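Local atomic coordinates of conserved domain protein (Streptococcus pneumoniae, PDB entry 2I7R), a protein that is of unknown function but belongs to the glyoxalase/bleomycin resistance protein/dioxygenase superfamily, whose members include metal-dependent enzymes and drug-binding resistance proteins. Residues V13-L27 and L103-Y115. Numbering follows the deposited sequence.
Sequences VSNVPQVCADLEHIL and LVQGPAGLVLDFY
Ile26 points its CD1 at the CD corner of Pro107, 3.7 Å away, in the paired βαβββ fold of the glyoxalase (vicinal oxygen chelate) superfamily. Helix 16-27 lies over the hairpin formed by strands 100-105 and 111-116. Pro107 suits the bend: its compact, rigid ring fits among helix side chains, with CG 3.8 Å from Val19 CG1 and CD 3.9 Å from Leu23 CD1, whose side chain crosses the ring at about a right angle. Asp22 slides past the same ring, its CB and OD2 both lying against Pro107 CB at the less buried margin. The two branches of Ile26 go different ways. Its chi1 of -70° sets CG1 anti to the carbonyl carbon and CG2 anti to the backbone N; the extended chi2 then carries CD1 to the proline and Gly106 CA, while CG2 meets the edge of the Phe114 ring, in its plane, 3.8 Å from CZ. The buried side chains of Leu27 and Leu112 cross at about a right angle, their CD2 atoms 4.1 Å apart. Carbonyl Ile26 O, beside the phenyl ring, accepts a hydrogen bond from Arg80 NH2, which satisfies this polar atom near the helix end. At the other end, Ala108 places CB 4.0 Å from Val13 CG1 and 4.1 Å from Val19 CG2.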
loop_
_atom_site.group_PDB
_atom_site.type_symbol
_atom_site.label_atom_id
_atom_site.label_comp_id
_atom_site.label_asym_id
_atom_site.label_seq_id
_atom_site.Cartn_x
_atom_site.Cartn_y
_atom_site.Cartn_z
ATOM N N VAL A 13 3.056 6.793 -10.878
ATOM C CA VAL A 13 4.428 7.082 -11.328
ATOM C C VAL A 13 4.414 7.561 -12.797
ATOM O O VAL A 13 3.527 7.181 -13.555
ATOM C CB VAL A 13 5.379 5.852 -11.139
ATOM C CG1 VAL A 13 5.443 5.428 -9.658
ATOM C CG2 VAL A 13 4.977 4.646 -12.041
ATOM N N SER A 14 5.387 8.373 -13.206
ATOM C CA SER A 14 5.411 8.870 -14.594
ATOM C C SER A 14 5.997 7.884 -15.603
ATOM O O SER A 14 5.689 7.955 -16.798
ATOM C CB SER A 14 6.159 10.196 -14.690
ATOM O OG SER A 14 7.503 9.979 -14.325
ATOM N N ASN A 15 6.820 6.952 -15.139
ATOM C CA ASN A 15 7.505 6.062 -16.070
ATOM C C ASN A 15 7.290 4.602 -15.707
ATOM O O ASN A 15 8.185 3.914 -15.204
ATOM C CB ASN A 15 8.992 6.405 -16.136
ATOM C CG ASN A 15 9.697 5.695 -17.271
ATOM O OD1 ASN A 15 9.137 4.798 -17.925
ATOM N ND2 ASN A 15 10.948 6.071 -17.504
ATOM N N VAL A 16 6.078 4.146 -15.959
ATOM C CA VAL A 16 5.668 2.802 -15.639
ATOM C C VAL A 16 6.612 1.708 -16.197
ATOM O O VAL A 16 6.980 0.804 -15.427
ATOM C CB VAL A 16 4.212 2.569 -16.057
ATOM C CG1 VAL A 16 3.827 1.100 -15.909
ATOM C CG2 VAL A 16 3.317 3.454 -15.245
ATOM N N PRO A 17 7.003 1.774 -17.518
ATOM C CA PRO A 17 7.889 0.689 -17.955
ATOM C C PRO A 17 9.177 0.531 -17.145
ATOM O O PRO A 17 9.536 -0.596 -16.832
ATOM C CB PRO A 17 8.136 0.989 -19.449
ATOM C CG PRO A 17 6.883 1.777 -19.863
ATOM C CD PRO A 17 6.666 2.669 -18.652
ATOM N N GLN A 18 9.838 1.627 -16.777
ATOM C CA GLN A 18 11.083 1.523 -16.001
ATOM C C GLN A 18 10.836 1.083 -14.554
ATOM O O GLN A 18 11.538 0.226 -14.015
ATOM C CB GLN A 18 11.858 2.849 -16.018
ATOM C CG GLN A 18 13.321 2.730 -15.519
ATOM C CD GLN A 18 14.130 1.687 -16.315
ATOM O OE1 GLN A 18 14.698 0.732 -15.749
ATOM N NE2 GLN A 18 14.151 1.849 -17.633
ATOM N N VAL A 19 9.840 1.695 -13.922
ATOM C CA VAL A 19 9.494 1.334 -12.557
ATOM C C VAL A 19 9.090 -0.150 -12.540
ATOM O O VAL A 19 9.489 -0.890 -11.653
ATOM C CB VAL A 19 8.411 2.312 -11.973
ATOM C CG1 VAL A 19 7.982 1.919 -10.552
ATOM C CG2 VAL A 19 8.943 3.733 -12.000
ATOM N N CYS A 20 8.364 -0.583 -13.575
ATOM C CA CYS A 20 7.898 -1.971 -13.707
ATOM C C CYS A 20 9.080 -2.908 -13.823
ATOM O O CYS A 20 9.172 -3.890 -13.059
ATOM C CB CYS A 20 6.934 -2.179 -14.903
ATOM S SG CYS A 20 6.426 -3.913 -15.048
ATOM N N ALA A 21 9.969 -2.609 -14.775
ATOM C CA ALA A 21 11.173 -3.410 -15.008
ATOM C C ALA A 21 12.019 -3.556 -13.722
ATOM O O ALA A 21 12.471 -4.646 -13.367
ATOM C CB ALA A 21 11.990 -2.798 -16.119
ATOM N N ASP A 22 12.193 -2.451 -13.005
ATOM C CA ASP A 22 12.948 -2.451 -11.743
ATOM C C ASP A 22 12.286 -3.318 -10.657
ATOM O O ASP A 22 12.957 -4.062 -9.953
ATOM C CB ASP A 22 13.105 -1.025 -11.217
ATOM C CG ASP A 22 14.034 -0.174 -12.066
ATOM O OD1 ASP A 22 14.708 -0.728 -12.953
ATOM O OD2 ASP A 22 14.078 1.054 -11.841
ATOM N N LEU A 23 10.978 -3.165 -10.511
ATOM C CA LEU A 23 10.176 -3.948 -9.569
ATOM C C LEU A 23 10.214 -5.455 -9.867
ATOM O O LEU A 23 10.316 -6.249 -8.952
ATOM C CB LEU A 23 8.738 -3.414 -9.549
ATOM C CG LEU A 23 8.025 -3.210 -8.206
ATOM C CD1 LEU A 23 8.946 -2.788 -7.036
ATOM C CD2 LEU A 23 6.796 -2.260 -8.345
ATOM N N GLU A 24 10.206 -5.845 -11.150
ATOM C CA GLU A 24 10.399 -7.264 -11.528
ATOM C C GLU A 24 11.729 -7.880 -11.057
ATOM O O GLU A 24 11.741 -9.015 -10.599
ATOM C CB GLU A 24 10.237 -7.459 -13.039
ATOM C CG GLU A 24 8.929 -6.901 -13.568
ATOM C CD GLU A 24 8.712 -7.134 -15.057
ATOM O OE1 GLU A 24 9.638 -6.906 -15.870
ATOM O OE2 GLU A 24 7.580 -7.536 -15.405
ATOM N N HIS A 25 12.843 -7.144 -11.179
ATOM C CA HIS A 25 14.125 -7.646 -10.676
ATOM C C HIS A 25 14.087 -7.750 -9.155
ATOM O O HIS A 25 14.507 -8.757 -8.584
ATOM C CB HIS A 25 15.300 -6.776 -11.119
ATOM C CG HIS A 25 15.546 -6.804 -12.588
ATOM N ND1 HIS A 25 15.308 -5.718 -13.400
ATOM C CD2 HIS A 25 15.997 -7.789 -13.397
ATOM C CE1 HIS A 25 15.607 -6.032 -14.649
ATOM N NE2 HIS A 25 16.034 -7.281 -14.672
ATOM N N ILE A 26 13.553 -6.725 -8.498
ATOM C CA ILE A 26 13.491 -6.764 -7.041
ATOM C C ILE A 26 12.608 -7.902 -6.514
ATOM O O ILE A 26 12.966 -8.571 -5.551
ATOM C CB ILE A 26 13.022 -5.440 -6.482
ATOM C CG1 ILE A 26 14.122 -4.391 -6.678
ATOM C CG2 ILE A 26 12.610 -5.605 -4.989
ATOM C CD1 ILE A 26 13.627 -2.996 -6.644
ATOM N N LEU A 27 11.460 -8.116 -7.146
ATOM C CA LEU A 27 10.501 -9.092 -6.686
ATOM C C LEU A 27 10.819 -10.473 -7.247
ATOM O O LEU A 27 10.295 -11.492 -6.768
ATOM C CB LEU A 27 9.099 -8.684 -7.123
ATOM C CG LEU A 27 8.441 -7.475 -6.447
ATOM C CD1 LEU A 27 7.162 -7.097 -7.205
ATOM C CD2 LEU A 27 8.201 -7.765 -4.936
ATOM N N LEU A 103 15.159 -4.560 4.601
ATOM C CA LEU A 103 14.611 -3.357 3.996
ATOM C C LEU A 103 15.408 -2.940 2.781
ATOM O O LEU A 103 16.627 -2.775 2.872
ATOM C CB LEU A 103 14.606 -2.234 5.023
ATOM C CG LEU A 103 13.219 -2.409 5.623
ATOM C CD1 LEU A 103 13.279 -2.734 7.092
ATOM C CD2 LEU A 103 12.279 -1.235 5.257
ATOM N N VAL A 104 14.725 -2.789 1.646
ATOM C CA VAL A 104 15.425 -2.470 0.393
ATOM C C VAL A 104 14.835 -1.239 -0.293
ATOM O O VAL A 104 13.654 -0.965 -0.158
ATOM C CB VAL A 104 15.505 -3.698 -0.584
ATOM C CG1 VAL A 104 15.728 -4.969 0.208
ATOM C CG2 VAL A 104 14.267 -3.838 -1.398
ATOM N N GLN A 105 15.678 -0.485 -0.994
ATOM C CA GLN A 105 15.219 0.695 -1.689
ATOM C C GLN A 105 14.585 0.207 -2.963
ATOM O O GLN A 105 15.254 -0.462 -3.758
ATOM C CB GLN A 105 16.384 1.641 -2.013
ATOM C CG GLN A 105 15.954 2.984 -2.634
ATOM C CD GLN A 105 14.965 3.737 -1.735
ATOM O OE1 GLN A 105 15.297 4.188 -0.626
ATOM N NE2 GLN A 105 13.737 3.854 -2.206
ATOM N N GLY A 106 13.301 0.491 -3.157
ATOM C CA GLY A 106 12.668 0.142 -4.448
ATOM C C GLY A 106 12.716 1.345 -5.377
ATOM O O GLY A 106 13.209 2.419 -4.965
ATOM N N PRO A 107 12.221 1.196 -6.641
ATOM C CA PRO A 107 12.256 2.357 -7.568
ATOM C C PRO A 107 11.259 3.425 -7.171
ATOM O O PRO A 107 10.310 3.119 -6.441
ATOM C CB PRO A 107 11.861 1.738 -8.910
ATOM C CG PRO A 107 10.951 0.597 -8.533
ATOM C CD PRO A 107 11.615 0.011 -7.282
ATOM N N ALA A 108 11.461 4.673 -7.626
ATOM C CA ALA A 108 10.442 5.733 -7.467
ATOM C C ALA A 108 10.112 6.098 -6.036
ATOM O O ALA A 108 8.970 6.493 -5.733
ATOM C CB ALA A 108 9.148 5.388 -8.227
ATOM N N GLY A 109 11.102 6.000 -5.147
ATOM C CA GLY A 109 10.868 6.335 -3.742
ATOM C C GLY A 109 10.307 5.165 -2.925
ATOM O O GLY A 109 10.205 5.288 -1.700
ATOM N N LEU A 110 9.944 4.038 -3.565
ATOM C CA LEU A 110 9.315 2.921 -2.804
ATOM C C LEU A 110 10.367 2.251 -1.959
ATOM O O LEU A 110 11.517 2.191 -2.382
ATOM C CB LEU A 110 8.695 1.850 -3.692
ATOM C CG LEU A 110 7.588 2.367 -4.613
ATOM C CD1 LEU A 110 7.389 1.445 -5.763
ATOM C CD2 LEU A 110 6.357 2.598 -3.811
ATOM N N VAL A 111 9.945 1.757 -0.798
ATOM C CA VAL A 111 10.765 0.979 0.129
ATOM C C VAL A 111 10.040 -0.355 0.382
ATOM O O VAL A 111 8.826 -0.404 0.627
ATOM C CB VAL A 111 10.980 1.727 1.502
ATOM C CG1 VAL A 111 11.716 0.823 2.532
ATOM C CG2 VAL A 111 11.693 3.145 1.322
ATOM N N LEU A 112 10.786 -1.437 0.303
ATOM C CA LEU A 112 10.184 -2.761 0.431
ATOM C C LEU A 112 10.815 -3.452 1.623
ATOM O O LEU A 112 12.018 -3.285 1.878
ATOM C CB LEU A 112 10.345 -3.598 -0.852
ATOM C CG LEU A 112 9.429 -3.141 -2.020
ATOM C CD1 LEU A 112 10.015 -1.939 -2.726
ATOM C CD2 LEU A 112 9.177 -4.277 -3.043
ATOM N N ASP A 113 9.995 -4.208 2.347
ATOM C CA ASP A 113 10.492 -5.076 3.419
ATOM C C ASP A 113 10.151 -6.512 3.079
ATOM O O ASP A 113 8.986 -6.846 2.892
ATOM C CB ASP A 113 9.863 -4.667 4.758
ATOM C CG ASP A 113 10.239 -5.590 5.910
ATOM O OD1 ASP A 113 11.345 -6.151 5.897
ATOM O OD2 ASP A 113 9.425 -5.746 6.831
ATOM N N PHE A 114 11.178 -7.347 2.940
ATOM C CA PHE A 114 10.996 -8.793 2.873
ATOM C C PHE A 114 11.195 -9.353 4.297
ATOM O O PHE A 114 12.283 -9.243 4.860
ATOM C CB PHE A 114 11.983 -9.407 1.873
ATOM C CG PHE A 114 11.828 -8.876 0.463
ATOM C CD1 PHE A 114 10.983 -9.510 -0.439
ATOM C CD2 PHE A 114 12.514 -7.738 0.050
ATOM C CE1 PHE A 114 10.845 -9.031 -1.754
ATOM C CE2 PHE A 114 12.387 -7.243 -1.265
ATOM C CZ PHE A 114 11.550 -7.880 -2.166
ATOM N N TYR A 115 10.139 -9.930 4.875
ATOM C CA TYR A 115 10.166 -10.319 6.279
ATOM C C TYR A 115 9.541 -11.706 6.535
ATOM O O TYR A 115 8.819 -12.226 5.706
ATOM C CB TYR A 115 9.496 -9.235 7.177
ATOM C CG TYR A 115 7.971 -9.303 7.201
ATOM C CD1 TYR A 115 7.285 -9.796 8.310
ATOM C CD2 TYR A 115 7.228 -8.895 6.092
ATOM C CE1 TYR A 115 5.881 -9.869 8.311
ATOM C CE2 TYR A 115 5.858 -8.947 6.089
ATOM C CZ TYR A 115 5.186 -9.435 7.197
ATOM O OH TYR A 115 3.818 -9.496 7.136
#